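Long-range contact in N-acetylgalactosaminyltransferase 7 (Homo sapiens, PDB 6IWR), which belongs to the polypeptide GalNAc-transferases, pairing a GT-A fold glycosyltransferase domain with a ricin-type beta-trefoil lectin domain: residues A228-D241 and G330-L344. Residues are numbered along the deposited sequence; the frame is centred on the assembly and turned at random.
Sequences AQKAKLGQVLIYLD and GLFAIEREFFFELGL
Strands 236-240 and 332-335 pair antiparallel in the central sheet of the GT-A domain, Leu237 and Ile334 exchanging backbone hydrogen bonds (Leu237 N to Ile334 O, 2.9 Å) and Tyr239 N donating to Phe332 O. On the other edge of strand 236-240 runs the parallel strand 149-155. On the sheet face that carries Leu237 and Tyr239, helix 336-342 and the end of helix 219-230 pack together. Leu237 CD1 and the Tyr239 hydroxyl, which is hydrogen-bonded to Arg224 O, meet the Phe339 ring at its edge, in plane, while Ile334 CD1 and Leu344 CB of its own segment lie over its two faces. Beside it, the rings of Tyr239 and Phe332 lie near parallel (22°) but slid apart, Tyr239 CD2 sitting over a face of Phe332. The small Ala228 CB fits among Phe339, Phe340 and Leu344, 3.9 Å from both Phe340 CZ and Leu344 CD2. On the other sheet face, Ala333 CB nestles against Ile238 CG1, with helix 251-260 packed over both residues. At the Asp241 end of the pair, that residue's side chain lies about 3 Å from the manganese(II) ion, and its OD2 is hydrogen-bonded to His380. Arg336 closes the opposite end. Its backbone N donates to Gln235 O, and its side chain, with CG anti to the backbone N (chi1 -167°) and extended to NE, passes Leu237 CG into the turn after helix 219-230. Phe340 CE2 lies over one guanidinium face; NE bonds weakly to Ala231 O, and NH2 donates a hydrogen bond to Ala228 O (3.0 Å), an oxygen lying 28° out of the guanidinium plane.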
ATOM      1  N   ALA A 228      -6.890 -24.683 -25.952  1.00 28.56           N
ATOM      2  CA  ALA A 228      -6.731 -24.888 -27.390  1.00 26.35           C
ATOM      3  C   ALA A 228      -6.930 -26.351 -27.768  1.00 27.26           C
ATOM      4  O   ALA A 228      -7.437 -26.653 -28.852  1.00 31.30           O
ATOM      5  CB  ALA A 228      -5.357 -24.405 -27.856  1.00 25.41           C
ATOM      6  N   GLN A 229      -6.560 -27.272 -26.884  1.00 25.18           N
ATOM      7  CA  GLN A 229      -6.584 -28.679 -27.253  1.00 28.42           C
ATOM      8  C   GLN A 229      -7.954 -29.308 -27.036  1.00 33.84           C
ATOM      9  O   GLN A 229      -8.359 -30.201 -27.790  1.00 33.77           O
ATOM     10  CB  GLN A 229      -5.515 -29.418 -26.471  1.00 27.51           C
ATOM     11  CG  GLN A 229      -4.199 -28.792 -26.692  1.00 34.07           C
ATOM     12  CD  GLN A 229      -3.118 -29.399 -25.845  1.00 41.82           C
ATOM     13  OE1 GLN A 229      -3.294 -29.614 -24.645  1.00 47.31           O
ATOM     14  NE2 GLN A 229      -1.975 -29.671 -26.466  1.00 49.30           N
ATOM     15  N   LYS A 230      -8.682 -28.856 -26.025  1.00 30.06           N
ATOM     16  CA  LYS A 230      -9.997 -29.402 -25.737  1.00 33.48           C
ATOM     17  C   LYS A 230     -11.106 -28.664 -26.463  1.00 35.32           C
ATOM     18  O   LYS A 230     -12.259 -29.100 -26.398  1.00 35.44           O
ATOM     19  CB  LYS A 230     -10.252 -29.401 -24.223  1.00 35.42           C
ATOM     20  CG  LYS A 230      -9.464 -30.511 -23.490  1.00 33.35           C
ATOM     21  CD  LYS A 230      -9.123 -30.114 -22.062  1.00 38.50           C
ATOM     22  CE  LYS A 230      -8.742 -31.322 -21.227  1.00 34.01           C
ATOM     23  NZ  LYS A 230      -9.565 -32.504 -21.624  1.00 53.27           N
ATOM     24  N   ALA A 231     -10.786 -27.581 -27.166  1.00 33.76           N
ATOM     25  CA  ALA A 231     -11.791 -26.767 -27.845  1.00 31.45           C
ATOM     26  C   ALA A 231     -11.538 -26.966 -29.326  1.00 29.80           C
ATOM     27  O   ALA A 231     -10.730 -26.266 -29.931  1.00 26.32           O
ATOM     28  CB  ALA A 231     -11.711 -25.303 -27.451  1.00 29.00           C
ATOM     29  N   LYS A 232     -12.237 -27.935 -29.904  1.00 29.53           N
ATOM     30  CA  LYS A 232     -11.870 -28.480 -31.200  1.00 31.56           C
ATOM     31  C   LYS A 232     -12.796 -28.065 -32.330  1.00 32.88           C
ATOM     32  O   LYS A 232     -12.407 -28.204 -33.494  1.00 34.78           O
ATOM     33  CB  LYS A 232     -11.860 -30.002 -31.138  1.00 28.56           C
ATOM     34  CG  LYS A 232     -10.974 -30.567 -30.083  1.00 33.97           C
ATOM     35  CD  LYS A 232     -11.457 -31.947 -29.765  1.00 40.71           C
ATOM     36  CE  LYS A 232     -10.339 -32.836 -29.311  1.00 41.55           C
ATOM     37  NZ  LYS A 232     -10.469 -34.110 -30.082  1.00 68.34           N
ATOM     38  N   LEU A 233     -13.994 -27.552 -32.014  1.00 30.78           N
ATOM     39  CA  LEU A 233     -15.046 -27.332 -33.005  1.00 23.96           C
ATOM     40  C   LEU A 233     -14.857 -26.064 -33.835  1.00 30.84           C
ATOM     41  O   LEU A 233     -15.281 -26.017 -34.993  1.00 34.25           O
ATOM     42  CB  LEU A 233     -16.384 -27.251 -32.307  1.00 22.92           C
ATOM     43  CG  LEU A 233     -17.150 -28.503 -31.955  1.00 30.34           C
ATOM     44  CD1 LEU A 233     -16.248 -29.705 -31.876  1.00 24.46           C
ATOM     45  CD2 LEU A 233     -17.860 -28.256 -30.647  1.00 24.12           C
ATOM     46  N   GLY A 234     -14.311 -25.001 -33.266  1.00 28.83           N
ATOM     47  CA  GLY A 234     -14.309 -23.741 -33.965  1.00 26.00           C
ATOM     48  C   GLY A 234     -13.112 -23.563 -34.886  1.00 28.15           C
ATOM     49  O   GLY A 234     -12.027 -24.120 -34.738  1.00 29.48           O
ATOM     50  N   GLN A 235     -13.303 -22.745 -35.897  1.00 26.91           N
ATOM     51  CA  GLN A 235     -12.166 -22.453 -36.741  1.00 27.34           C
ATOM     52  C   GLN A 235     -11.185 -21.501 -36.065  1.00 29.34           C
ATOM     53  O   GLN A 235      -9.970 -21.665 -36.232  1.00 33.04           O
ATOM     54  CB  GLN A 235     -12.656 -21.898 -38.073  1.00 28.99           C
ATOM     55  CG  GLN A 235     -13.537 -22.881 -38.830  1.00 28.33           C
ATOM     56  CD  GLN A 235     -14.213 -22.257 -40.028  1.00 32.12           C
ATOM     57  OE1 GLN A 235     -14.841 -21.199 -39.910  1.00 33.55           O
ATOM     58  NE2 GLN A 235     -14.081 -22.901 -41.199  1.00 27.85           N
ATOM     59  N   VAL A 236     -11.658 -20.514 -35.291  1.00 24.84           N
ATOM     60  CA  VAL A 236     -10.720 -19.680 -34.553  1.00 25.60           C
ATOM     61  C   VAL A 236     -10.984 -19.838 -33.067  1.00 24.57           C
ATOM     62  O   VAL A 236     -12.118 -20.070 -32.641  1.00 27.23           O
ATOM     63  CB  VAL A 236     -10.744 -18.186 -34.968  1.00 27.67           C
ATOM     64  CG1 VAL A 236     -11.351 -17.996 -36.350  1.00 29.29           C
ATOM     65  CG2 VAL A 236     -11.365 -17.292 -33.912  1.00 18.85           C
ATOM     66  N   LEU A 237      -9.904 -19.766 -32.283  1.00 20.62           N
ATOM     67  CA  LEU A 237      -9.987 -19.693 -30.830  1.00 20.40           C
ATOM     68  C   LEU A 237     -10.126 -18.240 -30.397  1.00 23.85           C
ATOM     69  O   LEU A 237      -9.391 -17.377 -30.879  1.00 27.05           O
ATOM     70  CB  LEU A 237      -8.748 -20.307 -30.191  1.00 20.83           C
ATOM     71  CG  LEU A 237      -8.515 -21.792 -30.479  1.00 26.15           C
ATOM     72  CD1 LEU A 237      -7.093 -22.173 -30.114  1.00 22.14           C
ATOM     73  CD2 LEU A 237      -9.546 -22.626 -29.676  1.00 24.59           C
ATOM     74  N   ILE A 238     -11.087 -17.958 -29.524  1.00 23.12           N
ATOM     75  CA  ILE A 238     -11.206 -16.643 -28.911  1.00 23.22           C
ATOM     76  C   ILE A 238     -11.049 -16.855 -27.419  1.00 25.55           C
ATOM     77  O   ILE A 238     -11.918 -17.464 -26.785  1.00 25.48           O
ATOM     78  CB  ILE A 238     -12.539 -15.948 -29.220  1.00 26.63           C
ATOM     79  CG1 ILE A 238     -12.821 -15.918 -30.726  1.00 25.49           C
ATOM     80  CG2 ILE A 238     -12.523 -14.501 -28.633  1.00 24.38           C
ATOM     81  CD1 ILE A 238     -14.016 -15.063 -31.108  1.00 20.74           C
ATOM     82  N   TYR A 239      -9.953 -16.354 -26.856  1.00 23.87           N
ATOM     83  CA  TYR A 239      -9.750 -16.423 -25.417  1.00 23.79           C
ATOM     84  C   TYR A 239     -10.385 -15.222 -24.723  1.00 24.31           C
ATOM     85  O   TYR A 239     -10.331 -14.096 -25.226  1.00 24.25           O
ATOM     86  CB  TYR A 239      -8.252 -16.496 -25.094  1.00 27.60           C
ATOM     87  CG  TYR A 239      -7.649 -17.811 -25.478  1.00 24.47           C
ATOM     88  CD1 TYR A 239      -7.643 -18.871 -24.584  1.00 22.32           C
ATOM     89  CD2 TYR A 239      -7.109 -18.004 -26.750  1.00 20.60           C
ATOM     90  CE1 TYR A 239      -7.107 -20.115 -24.938  1.00 24.90           C
ATOM     91  CE2 TYR A 239      -6.574 -19.229 -27.122  1.00 22.95           C
ATOM     92  CZ  TYR A 239      -6.579 -20.292 -26.211  1.00 24.30           C
ATOM     93  OH  TYR A 239      -6.058 -21.529 -26.561  1.00 25.00           O
ATOM     94  N   LEU A 240     -10.968 -15.479 -23.548  1.00 28.30           N
ATOM     95  CA  LEU A 240     -11.684 -14.502 -22.732  1.00 29.98           C
ATOM     96  C   LEU A 240     -11.428 -14.778 -21.257  1.00 27.32           C
ATOM     97  O   LEU A 240     -11.549 -15.927 -20.825  1.00 30.27           O
ATOM     98  CB  LEU A 240     -13.195 -14.581 -23.001  1.00 29.83           C
ATOM     99  CG  LEU A 240     -13.907 -13.478 -23.791  1.00 28.55           C
ATOM    100  CD1 LEU A 240     -12.952 -12.767 -24.680  1.00 27.63           C
ATOM    101  CD2 LEU A 240     -15.040 -14.062 -24.599  1.00 23.01           C
ATOM    102  N   ASP A 241     -11.096 -13.730 -20.487  1.00 29.17           N
ATOM    103  CA  ASP A 241     -11.018 -13.815 -19.020  1.00 30.79           C
ATOM    104  C   ASP A 241     -12.365 -14.318 -18.481  1.00 31.77           C
ATOM    105  O   ASP A 241     -13.402 -14.203 -19.132  1.00 25.26           O
ATOM    106  CB  ASP A 241     -10.670 -12.435 -18.379  1.00 32.68           C
ATOM    107  CG  ASP A 241      -9.197 -12.328 -17.842  1.00 41.57           C
ATOM    108  OD1 ASP A 241      -8.328 -12.916 -18.529  1.00 46.21           O
ATOM    109  OD2 ASP A 241      -8.909 -11.648 -16.767  1.00 36.54           O
ATOM    110  N   GLY A 330      -4.751 -11.553 -22.109  1.00 34.35           N
ATOM    111  CA  GLY A 330      -5.907 -12.334 -21.714  1.00 31.64           C
ATOM    112  C   GLY A 330      -6.909 -12.599 -22.823  1.00 32.97           C
ATOM    113  O   GLY A 330      -7.451 -13.703 -22.916  1.00 34.41           O
ATOM    114  N   LEU A 331      -7.163 -11.594 -23.664  1.00 27.59           N
ATOM    115  CA  LEU A 331      -8.235 -11.608 -24.651  1.00 26.29           C
ATOM    116  C   LEU A 331      -7.617 -11.477 -26.035  1.00 27.76           C
ATOM    117  O   LEU A 331      -6.972 -10.468 -26.336  1.00 26.49           O
ATOM    118  CB  LEU A 331      -9.245 -10.467 -24.416  1.00 22.60           C
ATOM    119  CG  LEU A 331      -9.676 -10.071 -22.993  1.00 38.09           C
ATOM    120  CD1 LEU A 331     -10.774  -8.968 -23.008  1.00 32.51           C
ATOM    121  CD2 LEU A 331     -10.087 -11.245 -22.119  1.00 27.21           C
ATOM    122  N   PHE A 332      -7.814 -12.482 -26.871  1.00 23.28           N
ATOM    123  CA  PHE A 332      -7.358 -12.388 -28.255  1.00 25.03           C
ATOM    124  C   PHE A 332      -8.086 -13.449 -29.081  1.00 25.38           C
ATOM    125  O   PHE A 332      -8.828 -14.284 -28.551  1.00 25.53           O
ATOM    126  CB  PHE A 332      -5.827 -12.514 -28.357  1.00 23.40           C
ATOM    127  CG  PHE A 332      -5.281 -13.849 -27.919  1.00 22.75           C
ATOM    128  CD1 PHE A 332      -5.108 -14.135 -26.572  1.00 24.52           C
ATOM    129  CD2 PHE A 332      -4.909 -14.802 -28.853  1.00 23.60           C
ATOM    130  CE1 PHE A 332      -4.599 -15.336 -26.148  1.00 20.03           C
ATOM    131  CE2 PHE A 332      -4.392 -16.028 -28.430  1.00 26.70           C
ATOM    132  CZ  PHE A 332      -4.241 -16.284 -27.060  1.00 21.61           C
ATOM    133  N   ALA A 333      -7.853 -13.409 -30.389  1.00 26.53           N
ATOM    134  CA  ALA A 333      -8.372 -14.395 -31.331  1.00 24.63           C
ATOM    135  C   ALA A 333      -7.258 -14.785 -32.297  1.00 27.89           C
ATOM    136  O   ALA A 333      -6.555 -13.910 -32.814  1.00 31.87           O
ATOM    137  CB  ALA A 333      -9.585 -13.826 -32.085  1.00 21.83           C
ATOM    138  N   ILE A 334      -7.067 -16.095 -32.505  1.00 33.70           N
ATOM    139  CA  ILE A 334      -6.207 -16.630 -33.559  1.00 30.11           C
ATOM    140  C   ILE A 334      -6.946 -17.754 -34.240  1.00 27.40           C
ATOM    141  O   ILE A 334      -7.741 -18.465 -33.619  1.00 27.20           O
ATOM    142  CB  ILE A 334      -4.850 -17.217 -33.104  1.00 29.84           C
ATOM    143  CG1 ILE A 334      -4.818 -17.596 -31.649  1.00 30.79           C
ATOM    144  CG2 ILE A 334      -3.632 -16.373 -33.517  1.00 29.15           C
ATOM    145  CD1 ILE A 334      -3.327 -17.859 -31.324  1.00 45.56           C
ATOM    146  N   GLU A 335      -6.611 -17.953 -35.518  1.00 25.71           N
ATOM    147  CA  GLU A 335      -7.047 -19.162 -36.192  1.00 28.02           C
ATOM    148  C   GLU A 335      -6.438 -20.363 -35.479  1.00 29.30           C
ATOM    149  O   GLU A 335      -5.270 -20.346 -35.080  1.00 26.72           O
ATOM    150  CB  GLU A 335      -6.648 -19.119 -37.657  1.00 27.51           C
ATOM    151  CG  GLU A 335      -7.417 -20.061 -38.544  1.00 28.55           C
ATOM    152  CD  GLU A 335      -6.486 -20.977 -39.317  1.00 38.32           C
ATOM    153  OE1 GLU A 335      -5.619 -21.599 -38.656  1.00 35.28           O
ATOM    154  OE2 GLU A 335      -6.614 -21.046 -40.576  1.00 36.37           O
ATOM    155  N   ARG A 336      -7.231 -21.385 -35.247  1.00 28.81           N
ATOM    156  CA  ARG A 336      -6.818 -22.461 -34.374  1.00 29.63           C
ATOM    157  C   ARG A 336      -5.608 -23.258 -34.837  1.00 29.75           C
ATOM    158  O   ARG A 336      -4.766 -23.619 -34.051  1.00 26.62           O
ATOM    159  CB  ARG A 336      -7.994 -23.384 -34.114  1.00 28.26           C
ATOM    160  CG  ARG A 336      -7.754 -24.351 -32.989  1.00 30.42           C
ATOM    161  CD  ARG A 336      -8.755 -25.460 -33.036  1.00 28.82           C
ATOM    162  NE  ARG A 336      -8.516 -26.438 -32.008  1.00 28.16           N
ATOM    163  CZ  ARG A 336      -7.985 -27.617 -32.243  1.00 32.27           C
ATOM    164  NH1 ARG A 336      -7.634 -27.927 -33.467  1.00 30.23           N
ATOM    165  NH2 ARG A 336      -7.796 -28.465 -31.261  1.00 28.26           N
ATOM    166  N   GLU A 337      -5.547 -23.552 -36.119  1.00 30.66           N
ATOM    167  CA  GLU A 337      -4.418 -24.252 -36.674  1.00 33.30           C
ATOM    168  C   GLU A 337      -3.153 -23.428 -36.558  1.00 35.37           C
ATOM    169  O   GLU A 337      -2.095 -23.950 -36.273  1.00 35.35           O
ATOM    170  CB  GLU A 337      -4.693 -24.584 -38.128  1.00 35.62           C
ATOM    171  CG  GLU A 337      -4.714 -26.062 -38.430  1.00 40.04           C
ATOM    172  CD  GLU A 337      -4.528 -26.352 -39.899  1.00 61.52           C
ATOM    173  OE1 GLU A 337      -5.219 -25.720 -40.725  1.00 58.76           O
ATOM    174  OE2 GLU A 337      -3.691 -27.216 -40.226  1.00 59.90           O
ATOM    175  N   PHE A 338      -3.275 -22.135 -36.807  1.00 30.97           N
ATOM    176  CA  PHE A 338      -2.141 -21.237 -36.766  1.00 29.70           C
ATOM    177  C   PHE A 338      -1.511 -21.132 -35.390  1.00 32.48           C
ATOM    178  O   PHE A 338      -0.313 -21.194 -35.257  1.00 32.24           O
ATOM    179  CB  PHE A 338      -2.578 -19.864 -37.229  1.00 28.86           C
ATOM    180  CG  PHE A 338      -1.471 -18.884 -37.328  1.00 30.99           C
ATOM    181  CD1 PHE A 338      -0.409 -19.113 -38.163  1.00 31.44           C
ATOM    182  CD2 PHE A 338      -1.497 -17.736 -36.593  1.00 26.19           C
ATOM    183  CE1 PHE A 338       0.612 -18.208 -38.255  1.00 30.68           C
ATOM    184  CE2 PHE A 338      -0.484 -16.823 -36.686  1.00 27.17           C
ATOM    185  CZ  PHE A 338       0.572 -17.062 -37.513  1.00 26.14           C
ATOM    186  N   PHE A 339      -2.335 -21.004 -34.362  1.00 32.05           N
ATOM    187  CA  PHE A 339      -1.868 -21.141 -32.996  1.00 29.64           C
ATOM    188  C   PHE A 339      -1.128 -22.462 -32.810  1.00 29.10           C
ATOM    189  O   PHE A 339      -0.049 -22.500 -32.211  1.00 29.47           O
ATOM    190  CB  PHE A 339      -3.045 -21.035 -32.034  1.00 28.40           C
ATOM    191  CG  PHE A 339      -2.640 -20.710 -30.647  1.00 30.93           C
ATOM    192  CD1 PHE A 339      -1.417 -20.123 -30.407  1.00 24.90           C
ATOM    193  CD2 PHE A 339      -3.474 -20.993 -29.582  1.00 33.40           C
ATOM    194  CE1 PHE A 339      -1.040 -19.810 -29.129  1.00 28.90           C
ATOM    195  CE2 PHE A 339      -3.105 -20.687 -28.295  1.00 25.69           C
ATOM    196  CZ  PHE A 339      -1.885 -20.090 -28.065  1.00 28.64           C
ATOM    197  N   PHE A 340      -1.675 -23.565 -33.333  1.00 29.94           N
ATOM    198  CA  PHE A 340      -0.915 -24.808 -33.219  1.00 29.57           C
ATOM    199  C   PHE A 340       0.366 -24.748 -34.044  1.00 28.83           C
ATOM    200  O   PHE A 340       1.430 -25.160 -33.562  1.00 25.82           O
ATOM    201  CB  PHE A 340      -1.768 -26.019 -33.584  1.00 22.11           C
ATOM    202  CG  PHE A 340      -2.642 -26.457 -32.465  1.00 25.27           C
ATOM    203  CD1 PHE A 340      -2.176 -27.342 -31.501  1.00 19.34           C
ATOM    204  CD2 PHE A 340      -3.909 -25.919 -32.320  1.00 24.48           C
ATOM    205  CE1 PHE A 340      -2.977 -27.714 -30.426  1.00 20.55           C
ATOM    206  CE2 PHE A 340      -4.707 -26.283 -31.263  1.00 24.90           C
ATOM    207  CZ  PHE A 340      -4.243 -27.191 -30.310  1.00 22.16           C
ATOM    208  N   GLU A 341       0.337 -24.125 -35.209  1.00 30.55           N
ATOM    209  CA  GLU A 341       1.563 -23.997 -35.985  1.00 32.55           C
ATOM    210  C   GLU A 341       2.616 -23.217 -35.189  1.00 34.06           C
ATOM    211  O   GLU A 341       3.803 -23.514 -35.258  1.00 34.06           O
ATOM    212  CB  GLU A 341       1.284 -23.347 -37.337  1.00 29.52           C
ATOM    213  CG  GLU A 341       0.495 -24.242 -38.276  1.00 26.68           C
ATOM    214  CD  GLU A 341       0.191 -23.581 -39.599  1.00 36.88           C
ATOM    215  OE1 GLU A 341      -0.480 -22.532 -39.600  1.00 36.29           O
ATOM    216  OE2 GLU A 341       0.619 -24.112 -40.640  1.00 41.75           O
ATOM    217  N   LEU A 342       2.182 -22.185 -34.477  1.00 31.20           N
ATOM    218  CA  LEU A 342       3.015 -21.512 -33.488  1.00 30.52           C
ATOM    219  C   LEU A 342       3.309 -22.502 -32.369  1.00 39.04           C
ATOM    220  O   LEU A 342       4.399 -22.536 -31.815  1.00 30.86           O
ATOM    221  CB  LEU A 342       2.338 -20.245 -32.972  1.00 34.83           C
ATOM    222  CG  LEU A 342       2.551 -18.956 -33.777  1.00 32.89           C
ATOM    223  CD1 LEU A 342       3.111 -19.206 -35.167  1.00 20.99           C
ATOM    224  CD2 LEU A 342       1.269 -18.146 -33.856  1.00 31.03           C
ATOM    225  N   GLY A 343       2.300 -23.310 -32.062  1.00 48.93           N
ATOM    226  CA  GLY A 343       2.427 -24.475 -31.209  1.00 43.11           C
ATOM    227  C   GLY A 343       2.949 -24.490 -29.788  1.00 41.72           C
ATOM    228  O   GLY A 343       3.832 -25.286 -29.493  1.00 70.68           O
ATOM    229  N   LEU A 344       2.417 -23.679 -28.882  1.00 38.38           N
ATOM    230  CA  LEU A 344       1.454 -22.628 -29.132  1.00 35.12           C
ATOM    231  C   LEU A 344       1.941 -21.535 -28.215  1.00 37.98           C
ATOM    232  O   LEU A 344       2.444 -20.505 -28.643  1.00 39.81           O
ATOM    233  CB  LEU A 344       0.066 -23.061 -28.671  1.00 31.12           C
ATOM    234  CG  LEU A 344      -0.477 -24.438 -29.047  1.00 35.91           C
ATOM    235  CD1 LEU A 344      -0.443 -25.376 -27.853  1.00 29.04           C
ATOM    236  CD2 LEU A 344      -1.899 -24.295 -29.556  1.00 29.96           C
TER
HETATM  237  O   HOH W   1      -8.533 -23.619 -37.873  1.00 35.43           O